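Local coordinates for protein fluoroacetyl-CoA thioesterase (Streptomyces cattleya, PDB 3KUV) that hydrolyses fluoroacetyl-CoA to fluoroacetate and CoA before it can react with citrate synthase, and so confers fluoroacetate resistance on its host, at residues F15-H20 against L84-T89; H76-P81 against G109-G114. The protein carries 1 engineered substitution. All blocks are in the same frame, centred on the assembly; numbering follows the deposited sequence. Where two conformers were deposited one is given.

In the fold
Both contacts reach the same antiparallel sheet, their centres about 10 Å apart, and both are partly buried. Contact 1 pairs an outermost strand of the chain's sheet, 10-16, with strand 85-96 through main-chain hydrogen bonds. Contact 2 joins the loop after strand 65-75 to the start of strand 112-124, and there one main-chain bond is joined by the Thr77 hydroxyl and, weakly, by the His76 ring. Their buried sides merge, since Val86 CG1 packs 4.0 Å from Ile113 CD1, and the Thr80 methyl touches both Val17 and Val86. Outward, the chemistry diverges: Val16 and Thr85 lie on the more exposed face of the sheet, whereas His76 belongs to the active site.

Contact 1: residues F15-H20 against L84-T89; sequences FVVPPH and LTVTVT
Three main-chain hydrogen bonds join Phe15-Val17 to Leu84-Val86. Phe15 and Val86 form an antiparallel hydrogen-bonded pair: Phe15 N gives its hydrogen to Val86 O at 2.8 Å, in the carbonyl plane but bent at the hydrogen (140°), and Val86 N returns a straighter bond to Phe15 O, also 2.8 Å, from above that carbonyl's plane. Beyond the end of strand 10-16, Val17 N meets Leu84 O at 2.9 Å almost along the C=O axis, the straightest of the three (166°). Val16 and Thr85, the non-hydrogen-bonded pair between, bring their CA atoms to 4.0 Å. On their face Val16 CG2 rests 3.5 Å from Thr85 OG1, the two side chains crossing obliquely; both branches lie beside their own backbone N. On the buried side Val17 CG2 meets Val86 CG2 at 3.5 Å, methyl to methyl. The Phe15 ring, its CG anti to the backbone N (chi1 -178°), leads away from Val86 and, like Val86, packs on Leu48 of helix 42-57, a residue of the substrate-binding segment. An edge strand thus joins the sheet that wraps the central helix of the hot-dog fold.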
loop_
_atom_site.group_PDB
_atom_site.type_symbol
_atom_site.label_atom_id
_atom_site.label_comp_id
_atom_site.label_asym_id
_atom_site.label_seq_id
_atom_site.Cartn_x
_atom_site.Cartn_y
_atom_site.Cartn_z
ATOM N N PHE B 15 -15.338 -4.567 3.948
ATOM C CA PHE B 15 -14.445 -5.725 3.960
ATOM C C PHE B 15 -14.164 -6.115 5.375
ATOM O O PHE B 15 -13.541 -5.351 6.140
ATOM C CB PHE B 15 -13.089 -5.330 3.303
ATOM C CG PHE B 15 -12.120 -6.483 3.242
ATOM C CD1 PHE B 15 -12.356 -7.613 2.419
ATOM C CD2 PHE B 15 -10.947 -6.404 3.999
ATOM C CE1 PHE B 15 -11.324 -8.671 2.398
ATOM C CE2 PHE B 15 -9.990 -7.398 3.918
ATOM C CZ PHE B 15 -10.175 -8.506 3.147
ATOM N N VAL B 16 -14.626 -7.303 5.790
ATOM C CA VAL B 16 -14.264 -7.810 7.128
ATOM C C VAL B 16 -12.796 -8.266 7.101
ATOM O O VAL B 16 -12.426 -9.104 6.274
ATOM C CB VAL B 16 -15.176 -9.006 7.485
ATOM C CG1 VAL B 16 -14.781 -9.632 8.904
ATOM C CG2 VAL B 16 -16.635 -8.529 7.574
ATOM N N VAL B 17 -11.937 -7.662 7.967
ATOM C CA VAL B 17 -10.524 -8.026 7.914
ATOM C C VAL B 17 -10.300 -9.455 8.471
ATOM O O VAL B 17 -10.609 -9.677 9.647
ATOM C CB VAL B 17 -9.715 -6.999 8.801
ATOM C CG1 VAL B 17 -8.178 -7.346 8.834
ATOM C CG2 VAL B 17 -9.895 -5.525 8.261
ATOM N N PRO B 18 -9.751 -10.348 7.617
ATOM C CA PRO B 18 -9.428 -11.716 8.103
ATOM C C PRO B 18 -8.021 -11.712 8.740
ATOM O O PRO B 18 -7.214 -10.764 8.576
ATOM C CB PRO B 18 -9.414 -12.541 6.822
ATOM C CG PRO B 18 -8.880 -11.592 5.746
ATOM C CD PRO B 18 -9.361 -10.172 6.211
ATOM N N PRO B 19 -7.726 -12.815 9.472
ATOM C CA PRO B 19 -6.414 -12.920 10.106
ATOM C C PRO B 19 -5.258 -12.816 9.125
ATOM O O PRO B 19 -4.162 -12.353 9.546
ATOM C CB PRO B 19 -6.454 -14.326 10.762
ATOM C CG PRO B 19 -7.932 -14.504 11.059
ATOM C CD PRO B 19 -8.634 -13.933 9.835
ATOM N N HIS B 20 -5.393 -13.242 7.874
ATOM C CA HIS B 20 -4.274 -13.214 6.939
ATOM C C HIS B 20 -4.015 -11.860 6.232
ATOM O O HIS B 20 -3.271 -11.799 5.291
ATOM C CB HIS B 20 -4.398 -14.335 5.867
ATOM C CG HIS B 20 -5.664 -14.282 5.079
ATOM N ND1 HIS B 20 -6.844 -14.856 5.535
ATOM C CD2 HIS B 20 -5.940 -13.728 3.874
ATOM C CE1 HIS B 20 -7.789 -14.655 4.626
ATOM N NE2 HIS B 20 -7.282 -13.961 3.623
ATOM N N LEU B 84 -12.889 -6.802 12.579
ATOM C CA LEU B 84 -13.664 -5.568 12.292
ATOM C C LEU B 84 -13.916 -5.434 10.790
ATOM O O LEU B 84 -13.208 -6.030 10.002
ATOM C CB LEU B 84 -12.897 -4.272 12.776
ATOM C CG LEU B 84 -12.821 -4.231 14.313
ATOM C CD1 LEU B 84 -12.069 -2.980 14.660
ATOM C CD2 LEU B 84 -14.176 -4.163 15.023
ATOM N N THR B 85 -14.947 -4.648 10.443
ATOM C CA THR B 85 -15.240 -4.386 9.030
ATOM C C THR B 85 -14.594 -3.017 8.695
ATOM O O THR B 85 -14.944 -1.995 9.332
ATOM C CB THR B 85 -16.729 -4.272 8.812
ATOM O OG1 THR B 85 -17.380 -5.515 9.224
ATOM C CG2 THR B 85 -17.100 -4.002 7.355
ATOM N N VAL B 86 -13.742 -3.021 7.697
ATOM C CA VAL B 86 -13.187 -1.764 7.171
ATOM C C VAL B 86 -14.154 -1.322 6.041
ATOM O O VAL B 86 -14.451 -2.111 5.077
ATOM C CB VAL B 86 -11.764 -1.938 6.649
ATOM C CG1 VAL B 86 -11.339 -0.612 5.886
ATOM C CG2 VAL B 86 -10.850 -2.171 7.825
ATOM N N THR B 87 -14.688 -0.118 6.131
ATOM C CA THR B 87 -15.498 0.464 5.044
ATOM C C THR B 87 -14.620 1.537 4.401
ATOM O O THR B 87 -14.223 2.485 5.080
ATOM C CB THR B 87 -16.799 1.094 5.558
ATOM O OG1 THR B 87 -17.646 0.072 6.134
ATOM C CG2 THR B 87 -17.559 1.831 4.447
ATOM N N VAL B 88 -14.376 1.388 3.092
ATOM C CA VAL B 88 -13.713 2.412 2.303
ATOM C C VAL B 88 -14.813 3.218 1.627
ATOM O O VAL B 88 -15.721 2.611 0.979
ATOM C CB VAL B 88 -12.789 1.812 1.240
ATOM C CG1 VAL B 88 -12.204 2.893 0.325
ATOM C CG2 VAL B 88 -11.596 1.020 1.909
ATOM N N THR B 89 -14.746 4.549 1.702
ATOM C CA THR B 89 -15.631 5.427 0.890
ATOM C C THR B 89 -14.749 6.061 -0.180
ATOM O O THR B 89 -13.690 6.657 0.180
ATOM C CB THR B 89 -16.221 6.517 1.796
ATOM O OG1 THR B 89 -17.032 5.856 2.794
ATOM C CG2 THR B 89 -17.166 7.423 1.002
#

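Contact 2: residues H76-P81 against G109-G114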
loop_
_atom_site.group_PDB
_atom_site.type_symbol
_atom_site.label_atom_id
_atom_site.label_comp_id
_atom_site.label_asym_id
_atom_site.label_seq_id
_atom_site.Cartn_x
_atom_site.Cartn_y
_atom_site.Cartn_z
ATOM N N HIS B 76 -2.625 6.986 7.951
ATOM C CA HIS B 76 -3.108 5.776 8.623
ATOM C C HIS B 76 -3.160 6.232 10.089
ATOM O O HIS B 76 -2.074 6.405 10.729
ATOM C CB HIS B 76 -2.157 4.585 8.180
ATOM C CG HIS B 76 -2.697 3.155 8.331
ATOM N ND1 HIS B 76 -3.935 2.829 8.858
ATOM C CD2 HIS B 76 -2.133 1.975 7.955
ATOM C CE1 HIS B 76 -4.060 1.507 8.887
ATOM N NE2 HIS B 76 -2.963 0.953 8.347
ATOM N N THR B 77 -4.351 6.491 10.573
ATOM C CA THR B 77 -4.572 7.267 11.872
ATOM C C THR B 77 -4.918 6.326 13.079
ATOM O O THR B 77 -4.971 6.790 14.237
ATOM C CB THR B 77 -5.611 8.329 11.698
ATOM O OG1 THR B 77 -6.832 7.763 11.188
ATOM C CG2 THR B 77 -5.128 9.348 10.669
ATOM N N ALA B 78 -5.306 5.096 12.803
ATOM C CA ALA B 78 -5.633 4.115 13.862
ATOM C C ALA B 78 -5.420 2.731 13.314
ATOM O O ALA B 78 -5.510 2.531 12.097
ATOM C CB ALA B 78 -7.103 4.284 14.364
ATOM N N ALA B 79 -5.239 1.730 14.179
ATOM C CA ALA B 79 -4.916 0.398 13.775
ATOM C C ALA B 79 -6.150 -0.525 13.971
ATOM O O ALA B 79 -7.027 -0.276 14.815
ATOM C CB ALA B 79 -3.728 -0.136 14.584
ATOM N N THR B 80 -6.208 -1.563 13.115
ATOM C CA THR B 80 -7.443 -2.397 13.041
ATOM C C THR B 80 -7.066 -3.872 13.163
ATOM O O THR B 80 -6.350 -4.417 12.353
ATOM C CB THR B 80 -8.107 -2.202 11.633
ATOM O OG1 THR B 80 -8.445 -0.811 11.438
ATOM C CG2 THR B 80 -9.399 -3.034 11.427
ATOM N N PRO B 81 -7.573 -4.563 14.203
ATOM C CA PRO B 81 -7.378 -6.025 14.314
ATOM C C PRO B 81 -8.292 -6.779 13.379
ATOM O O PRO B 81 -9.351 -6.254 12.982
ATOM C CB PRO B 81 -7.868 -6.281 15.766
ATOM C CG PRO B 81 -8.930 -5.237 16.015
ATOM C CD PRO B 81 -8.445 -3.976 15.230
ATOM N N GLY B 109 -15.474 0.872 11.779
ATOM C CA GLY B 109 -16.620 0.705 12.678
ATOM C C GLY B 109 -16.367 1.300 14.082
ATOM O O GLY B 109 -17.331 1.586 14.832
ATOM N N VAL B 110 -15.098 1.468 14.454
ATOM C CA VAL B 110 -14.724 2.018 15.770
ATOM C C VAL B 110 -14.066 3.355 15.580
ATOM O O VAL B 110 -14.541 4.396 16.119
ATOM C CB VAL B 110 -13.800 1.058 16.503
ATOM C CG1 VAL B 110 -13.415 1.698 17.853
ATOM C CG2 VAL B 110 -14.522 -0.306 16.678
ATOM N N ASP B 111 -13.042 3.395 14.737
ATOM C CA ASP B 111 -12.308 4.607 14.508
ATOM C C ASP B 111 -12.243 4.933 12.992
ATOM O O ASP B 111 -12.244 4.029 12.159
ATOM C CB ASP B 111 -10.828 4.438 14.936
ATOM C CG ASP B 111 -10.651 4.174 16.436
ATOM O OD1 ASP B 111 -11.260 4.975 17.222
ATOM O OD2 ASP B 111 -9.971 3.177 16.803
ATOM N N GLU B 112 -12.057 6.196 12.664
ATOM C CA GLU B 112 -11.558 6.591 11.335
ATOM C C GLU B 112 -10.122 6.063 11.221
ATOM O O GLU B 112 -9.321 6.227 12.211
ATOM C CB GLU B 112 -11.724 8.108 11.251
ATOM C CG GLU B 112 -10.826 8.899 10.400
ATOM C CD GLU B 112 -11.250 9.095 8.920
ATOM O OE1 GLU B 112 -12.064 10.031 8.579
ATOM O OE2 GLU B 112 -10.677 8.367 8.066
ATOM N N ILE B 113 -9.722 5.401 10.158
ATOM C CA ILE B 113 -8.407 4.806 10.103
ATOM C C ILE B 113 -7.544 5.429 9.025
ATOM O O ILE B 113 -6.347 5.156 9.006
ATOM C CB ILE B 113 -8.388 3.277 9.911
ATOM C CG1 ILE B 113 -9.061 2.923 8.563
ATOM C CG2 ILE B 113 -9.189 2.598 11.048
ATOM C CD1 ILE B 113 -8.843 1.390 8.214
ATOM N N GLY B 114 -8.050 6.286 8.110
ATOM C CA GLY B 114 -7.066 6.905 7.111
ATOM C C GLY B 114 -7.904 7.678 6.114
ATOM O O GLY B 114 -9.091 7.370 5.905
#
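Ile113 O is the best-held polar atom, gripped by two hydrogen bonds and one CA-H...O contact. Thr77 N supplies the stronger bond to Ile113 O, 2.9 Å and fairly straight (164°), although it arrives well above the carbonyl plane. His76 ND1 adds a weak bond to Ile113 O at 3.4 Å, the oxygen lying at the ring's edge near its plane, and His76 CA is 3.3 Å from the same Ile113 O. The imidazole gets there with CG anti to the backbone N and ND1 nearly eclipsing CA (chi2 -2°), which turns ND1 back toward the oxygen; the bond is consistent with a hydrogen on ND1 in this conformer. One residue earlier, Glu112 O accepts from Thr77 OG1 at 3.1 Å, again from above its plane. That hydroxyl occupies the crowded position between its backbone N and carbonyl carbon (chi1 55°). Ala78 CB packs 3.8 Å from Asp111 CB, while Asp111 OD2 makes a salt bridge to Lys135 of the second subunit. Deeper, Ile113 CG2 comes within 3.5 Å of Thr80 OG1, the side chains crossing at about a right angle; that hydroxyl is hydrogen-bonded to Asp108. Ala78 N is buried without any partner in the model. Ile113 and Gly114 both face Ala106, making a classic beta bulge at the start of strand 112-124. The carbonyl of bulge residue Ile113 is a second-shell contact of active-site His76 and probably helps to orient its ring, which touches engineered active-site Ser42 and approaches a bound acetate. With Thr77 also assigned to CoA binding, the bulge and loop form part of the catalytic pocket of a hot-dog thioesterase, at the dimer interface.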